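Local coordinates for thermostable carboxypeptidase 1 (PDB 1K9X), which releases amino acids one at a time from the C-terminus of peptides, with broad specificity, as a cobalt-dependent metallocarboxypeptidase, at residues A[161-166]-A[293-298]; A[298-303]-A[427-432]. One frame throughout, in Å; residues are numbered along the deposited sequence.

In the fold
Both interactions use helix 295-309, which carries the cobalt ligand Glu299, and they follow one another along it. Interaction 1 (161-166 with 293-298) meets the first turn of that helix and is partly buried; interaction 2 (298-303 with 427-432) meets the next turns and is buried. Their chemistry differs accordingly. At the helix start, a glutamate carboxylate, a serine hydroxyl and a water bind backbone N-H groups; farther along, small side chains let helix 421-438 pack closely, and no hydrogen bond passes between the two segments. The centres lie 13 Å apart, yet the two are in contact, because Ile297 CD1 packs on Leu429 CD2 at 3.7 Å.

Interaction 1 of 2, residues A[161-166]-A[293-298]; sequences DLYEEG and VSLGIH
Glu164, the first residue to leave helical backbone angles after helix 155-163, comes closest to Ser294, the N-cap of helix 295-309, with their CA atoms 5.9 Å apart. The arrangement is a helix N-cap reinforced by a carboxylate from a distant part of the chain. Ser294 OG accepts the capping bond from Ile297 N at 3.1 Å (158°) and donates to Glu164 OE2 at 2.7 Å, arriving from above the carboxylate plane. The other oxygen, Glu164 OE1, takes Gly296 N on its syn side at 2.9 Å, 30° out of that plane. With both oxygens bound, the carboxylate is fixed in rotation, and its negative charge probably interacts favourably with the helix dipole. The Glu164 chain leaves with CG anti to the backbone N (chi1 -177°) and bends at chi2, which brings the carboxylate across the helix start. With an alanine here, Gly296 N would probably be left without its acceptor and the Ser294 hydroxyl without the oxygen it donates to, though Ser294 could still cap Ile297 N. A CB at Gly296 would probably run into Glu164 OE2. Pro473 also packs against Glu164 and Ser294, while Glu165 turns to Arg88 in a salt bridge. A water accepts from Leu295 N at 2.8 Å. At the Tyr163 end, Leu295 CD1 lies 3.7 Å from Tyr163 O.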
loop_
_atom_site.group_PDB
_atom_site.type_symbol
_atom_site.label_atom_id
_atom_site.label_comp_id
_atom_site.label_asym_id
_atom_site.label_seq_id
_atom_site.Cartn_x
_atom_site.Cartn_y
_atom_site.Cartn_z
ATOM N N ASP A 161 31.997 4.419 -2.567
ATOM C CA ASP A 161 31.351 5.707 -2.317
ATOM C C ASP A 161 29.925 5.679 -2.858
ATOM O O ASP A 161 29.057 6.395 -2.376
ATOM C CB ASP A 161 32.130 6.840 -2.999
ATOM C CG ASP A 161 31.503 8.201 -2.760
ATOM O OD1 ASP A 161 31.617 8.727 -1.635
ATOM O OD2 ASP A 161 30.887 8.746 -3.696
ATOM N N LEU A 162 29.688 4.846 -3.864
ATOM C CA LEU A 162 28.360 4.734 -4.456
ATOM C C LEU A 162 27.341 4.223 -3.443
ATOM O O LEU A 162 26.192 4.649 -3.449
ATOM C CB LEU A 162 28.393 3.782 -5.646
ATOM C CG LEU A 162 27.591 4.189 -6.881
ATOM C CD1 LEU A 162 27.561 2.997 -7.827
ATOM C CD2 LEU A 162 26.175 4.613 -6.506
ATOM N N TYR A 163 27.758 3.305 -2.576
ATOM C CA TYR A 163 26.854 2.760 -1.569
ATOM C C TYR A 163 26.980 3.421 -0.190
ATOM O O TYR A 163 26.074 3.319 0.627
ATOM C CB TYR A 163 27.053 1.237 -1.443
ATOM C CG TYR A 163 26.709 0.496 -2.716
ATOM C CD1 TYR A 163 27.684 0.226 -3.673
ATOM C CD2 TYR A 163 25.387 0.156 -3.009
ATOM C CE1 TYR A 163 27.359 -0.359 -4.897
ATOM C CE2 TYR A 163 25.047 -0.426 -4.229
ATOM C CZ TYR A 163 26.038 -0.680 -5.169
ATOM O OH TYR A 163 25.704 -1.234 -6.386
ATOM N N GLU A 164 28.095 4.101 0.062
ATOM C CA GLU A 164 28.323 4.758 1.349
ATOM C C GLU A 164 29.076 6.081 1.134
ATOM O O GLU A 164 30.295 6.101 0.930
ATOM C CB GLU A 164 29.127 3.833 2.273
ATOM C CG GLU A 164 29.374 4.371 3.675
ATOM C CD GLU A 164 28.154 4.268 4.575
ATOM O OE1 GLU A 164 27.115 3.732 4.132
ATOM O OE2 GLU A 164 28.236 4.726 5.733
ATOM N N GLU A 165 28.327 7.178 1.175
ATOM C CA GLU A 165 28.880 8.515 0.979
ATOM C C GLU A 165 30.175 8.736 1.764
ATOM O O GLU A 165 30.203 8.598 2.985
ATOM C CB GLU A 165 27.843 9.571 1.395
ATOM C CG GLU A 165 28.270 10.998 1.094
ATOM C CD GLU A 165 27.314 12.041 1.649
ATOM O OE1 GLU A 165 27.588 13.242 1.444
ATOM O OE2 GLU A 165 26.296 11.678 2.285
ATOM N N GLY A 166 31.250 9.054 1.044
ATOM C CA GLY A 166 32.528 9.313 1.682
ATOM C C GLY A 166 33.445 8.152 2.031
ATOM O O GLY A 166 34.578 8.391 2.444
ATOM N N VAL A 293 21.176 8.603 7.114
ATOM C CA VAL A 293 22.176 9.143 6.202
ATOM C C VAL A 293 22.812 8.139 5.248
ATOM O O VAL A 293 22.996 8.452 4.071
ATOM C CB VAL A 293 23.283 9.916 6.981
ATOM C CG1 VAL A 293 24.006 8.996 7.949
ATOM C CG2 VAL A 293 24.252 10.539 6.009
ATOM N N SER A 294 23.138 6.941 5.736
ATOM C CA SER A 294 23.750 5.916 4.886
ATOM C C SER A 294 23.377 4.492 5.308
ATOM O O SER A 294 22.847 4.265 6.404
ATOM C CB SER A 294 25.272 6.062 4.908
ATOM O OG SER A 294 25.786 5.815 6.211
ATOM N N LEU A 295 23.650 3.531 4.427
ATOM C CA LEU A 295 23.355 2.127 4.721
ATOM C C LEU A 295 24.168 1.733 5.950
ATOM O O LEU A 295 23.662 1.095 6.878
ATOM C CB LEU A 295 23.748 1.242 3.531
ATOM C CG LEU A 295 22.982 1.426 2.208
ATOM C CD1 LEU A 295 23.632 0.591 1.107
ATOM C CD2 LEU A 295 21.524 1.007 2.395
ATOM N N GLY A 296 25.426 2.162 5.942
ATOM C CA GLY A 296 26.362 1.873 7.013
ATOM C C GLY A 296 25.926 2.379 8.369
ATOM O O GLY A 296 26.050 1.663 9.368
ATOM N N ILE A 297 25.425 3.610 8.418
ATOM C CA ILE A 297 24.960 4.155 9.686
ATOM C C ILE A 297 23.687 3.419 10.071
ATOM O O ILE A 297 23.462 3.112 11.238
ATOM C CB ILE A 297 24.678 5.688 9.597
ATOM C CG1 ILE A 297 25.974 6.439 9.259
ATOM C CG2 ILE A 297 24.120 6.193 10.922
ATOM C CD1 ILE A 297 27.123 6.192 10.248
ATOM N N HIS A 298 22.851 3.125 9.083
ATOM C CA HIS A 298 21.616 2.409 9.358
ATOM C C HIS A 298 21.916 1.038 9.961
ATOM O O HIS A 298 21.214 0.579 10.870
ATOM C CB HIS A 298 20.803 2.254 8.073
ATOM C CG HIS A 298 19.458 2.901 8.138
ATOM N ND1 HIS A 298 18.455 2.444 8.965
ATOM C CD2 HIS A 298 18.966 3.999 7.516
ATOM C CE1 HIS A 298 17.402 3.234 8.852
ATOM N NE2 HIS A 298 17.686 4.186 7.979
HETATM O O HOH W 1 24.526 4.539 2.020
#

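Interaction 2 of 2, residues A[298-303]-A[427-432]; sequences HESQSR and TLLSAQ
Ser300 and Ser430 mark the closest backbone approach, their CA atoms 4.7 Å apart, where the segments 298-303 and 427-432 cross at -62°, their axes 7.5 Å apart at closest. Van der Waals packing makes the joint. Ser300 CB presses on Leu429 CB at 3.4 Å, tighter than usual for two carbons, and the Leu429 CD2 branch also lies against it. One residue on, Ser430 CB rests against both Ser300 O (3.6 Å) and Arg303 CB (3.8 Å).

The serine hydroxyls bond within their own helices. Ser430 OG donates to Thr427 O at 2.9 Å, tilted 32° from the carbonyl plane, and Ser300 OG bonds to Ile297 O while accepting from Gln301 NE2 in the plane of that amide. These bonds satisfy the hydroxyls, and no hydrogen bond passes between the two segments.

Charged groups lie at one border. The Arg303 chain bends at chi2 (-58°) and crosses Thr427 obliquely, NE lying 3.8 Å from Thr427 OG1. That buried NE has no hydrogen-bonding partner and makes only a long ion pair with Glu299 OE1 (3.9 Å), whereas the guanidinium meets Glu306 through NH1 in a salt bridge and Tyr359 in a cation-pi contact.

Helix 295-309, carrying the cobalt ligand Glu299, packs on helix 421-438 and, through Glu299 and Ser302, on the HEXXH helix 261-278, consistent with the pair framing the metal site of an M32 carboxypeptidase.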
loop_
_atom_site.group_PDB
_atom_site.type_symbol
_atom_site.label_atom_id
_atom_site.label_comp_id
_atom_site.label_asym_id
_atom_site.label_seq_id
_atom_site.Cartn_x
_atom_site.Cartn_y
_atom_site.Cartn_z
ATOM N N HIS A 298 22.851 3.125 9.083
ATOM C CA HIS A 298 21.616 2.409 9.358
ATOM C C HIS A 298 21.916 1.038 9.961
ATOM O O HIS A 298 21.214 0.579 10.870
ATOM C CB HIS A 298 20.803 2.254 8.073
ATOM C CG HIS A 298 19.458 2.901 8.138
ATOM N ND1 HIS A 298 18.455 2.444 8.965
ATOM C CD2 HIS A 298 18.966 3.999 7.516
ATOM C CE1 HIS A 298 17.402 3.234 8.852
ATOM N NE2 HIS A 298 17.686 4.186 7.979
ATOM N N GLU A 299 22.965 0.389 9.455
ATOM C CA GLU A 299 23.352 -0.924 9.946
ATOM C C GLU A 299 23.859 -0.849 11.378
ATOM O O GLU A 299 23.642 -1.771 12.173
ATOM C CB GLU A 299 24.418 -1.533 9.042
ATOM C CG GLU A 299 23.849 -2.229 7.817
ATOM C CD GLU A 299 22.916 -3.365 8.183
ATOM O OE1 GLU A 299 23.381 -4.343 8.805
ATOM O OE2 GLU A 299 21.712 -3.273 7.855
ATOM N N SER A 300 24.530 0.250 11.717
ATOM C CA SER A 300 25.034 0.403 13.081
ATOM C C SER A 300 23.857 0.381 14.052
ATOM O O SER A 300 23.972 -0.137 15.171
ATOM C CB SER A 300 25.807 1.711 13.237
ATOM O OG SER A 300 24.935 2.823 13.301
ATOM N N GLN A 301 22.716 0.912 13.612
ATOM C CA GLN A 301 21.522 0.955 14.456
ATOM C C GLN A 301 20.828 -0.394 14.615
ATOM O O GLN A 301 20.327 -0.706 15.685
ATOM C CB GLN A 301 20.519 1.977 13.910
ATOM C CG GLN A 301 21.056 3.385 13.948
ATOM C CD GLN A 301 21.553 3.744 15.331
ATOM O OE1 GLN A 301 20.754 3.957 16.255
ATOM N NE2 GLN A 301 22.880 3.786 15.496
ATOM N N SER A 302 20.788 -1.192 13.555
ATOM C CA SER A 302 20.143 -2.487 13.655
ATOM C C SER A 302 21.027 -3.434 14.464
ATOM O O SER A 302 20.535 -4.228 15.268
ATOM C CB SER A 302 19.863 -3.056 12.256
ATOM O OG SER A 302 21.049 -3.105 11.487
ATOM N N ARG A 303 22.337 -3.327 14.262
ATOM C CA ARG A 303 23.304 -4.157 14.979
ATOM C C ARG A 303 23.384 -3.782 16.445
ATOM O O ARG A 303 23.614 -4.645 17.298
ATOM C CB ARG A 303 24.693 -4.031 14.353
ATOM C CG ARG A 303 24.797 -4.645 12.958
ATOM C CD ARG A 303 24.430 -6.138 12.954
ATOM N NE ARG A 303 24.660 -6.742 11.641
ATOM C CZ ARG A 303 24.460 -8.027 11.356
ATOM N NH1 ARG A 303 24.018 -8.856 12.292
ATOM N NH2 ARG A 303 24.716 -8.488 10.138
ATOM N N THR A 427 28.468 -3.226 11.913
ATOM C CA THR A 427 28.887 -4.057 13.029
ATOM C C THR A 427 29.943 -3.372 13.906
ATOM O O THR A 427 29.854 -3.407 15.138
ATOM C CB THR A 427 29.438 -5.421 12.518
ATOM O OG1 THR A 427 28.353 -6.346 12.349
ATOM C CG2 THR A 427 30.432 -6.002 13.490
ATOM N N LEU A 428 30.936 -2.755 13.275
ATOM C CA LEU A 428 31.995 -2.079 14.022
ATOM C C LEU A 428 31.430 -0.880 14.783
ATOM O O LEU A 428 31.691 -0.708 15.976
ATOM C CB LEU A 428 33.101 -1.603 13.072
ATOM C CG LEU A 428 33.785 -2.672 12.215
ATOM C CD1 LEU A 428 34.857 -2.032 11.334
ATOM C CD2 LEU A 428 34.384 -3.736 13.115
ATOM N N LEU A 429 30.658 -0.061 14.072
ATOM C CA LEU A 429 30.042 1.132 14.631
ATOM C C LEU A 429 29.184 0.836 15.853
ATOM O O LEU A 429 29.210 1.593 16.822
ATOM C CB LEU A 429 29.193 1.822 13.561
ATOM C CG LEU A 429 29.703 3.092 12.876
ATOM C CD1 LEU A 429 31.206 3.039 12.664
ATOM C CD2 LEU A 429 28.974 3.253 11.550
ATOM N N SER A 430 28.436 -0.263 15.825
ATOM C CA SER A 430 27.574 -0.599 16.959
ATOM C C SER A 430 28.371 -0.771 18.249
ATOM O O SER A 430 27.921 -0.356 19.320
ATOM C CB SER A 430 26.764 -1.869 16.682
ATOM O OG SER A 430 27.542 -3.041 16.849
ATOM N N ALA A 431 29.553 -1.374 18.155
ATOM C CA ALA A 431 30.381 -1.570 19.346
ATOM C C ALA A 431 30.975 -0.241 19.796
ATOM O O ALA A 431 31.089 0.021 20.984
ATOM C CB ALA A 431 31.500 -2.575 19.066
ATOM N N GLN A 432 31.354 0.594 18.840
ATOM C CA GLN A 432 31.926 1.897 19.155
ATOM C C GLN A 432 30.901 2.755 19.916
ATOM O O GLN A 432 31.242 3.408 20.903
ATOM C CB GLN A 432 32.381 2.592 17.860
ATOM C CG GLN A 432 33.192 3.857 18.070
ATOM C CD GLN A 432 34.090 4.182 16.882
ATOM O OE1 GLN A 432 33.970 3.586 15.812
ATOM N NE2 GLN A 432 34.992 5.137 17.065
#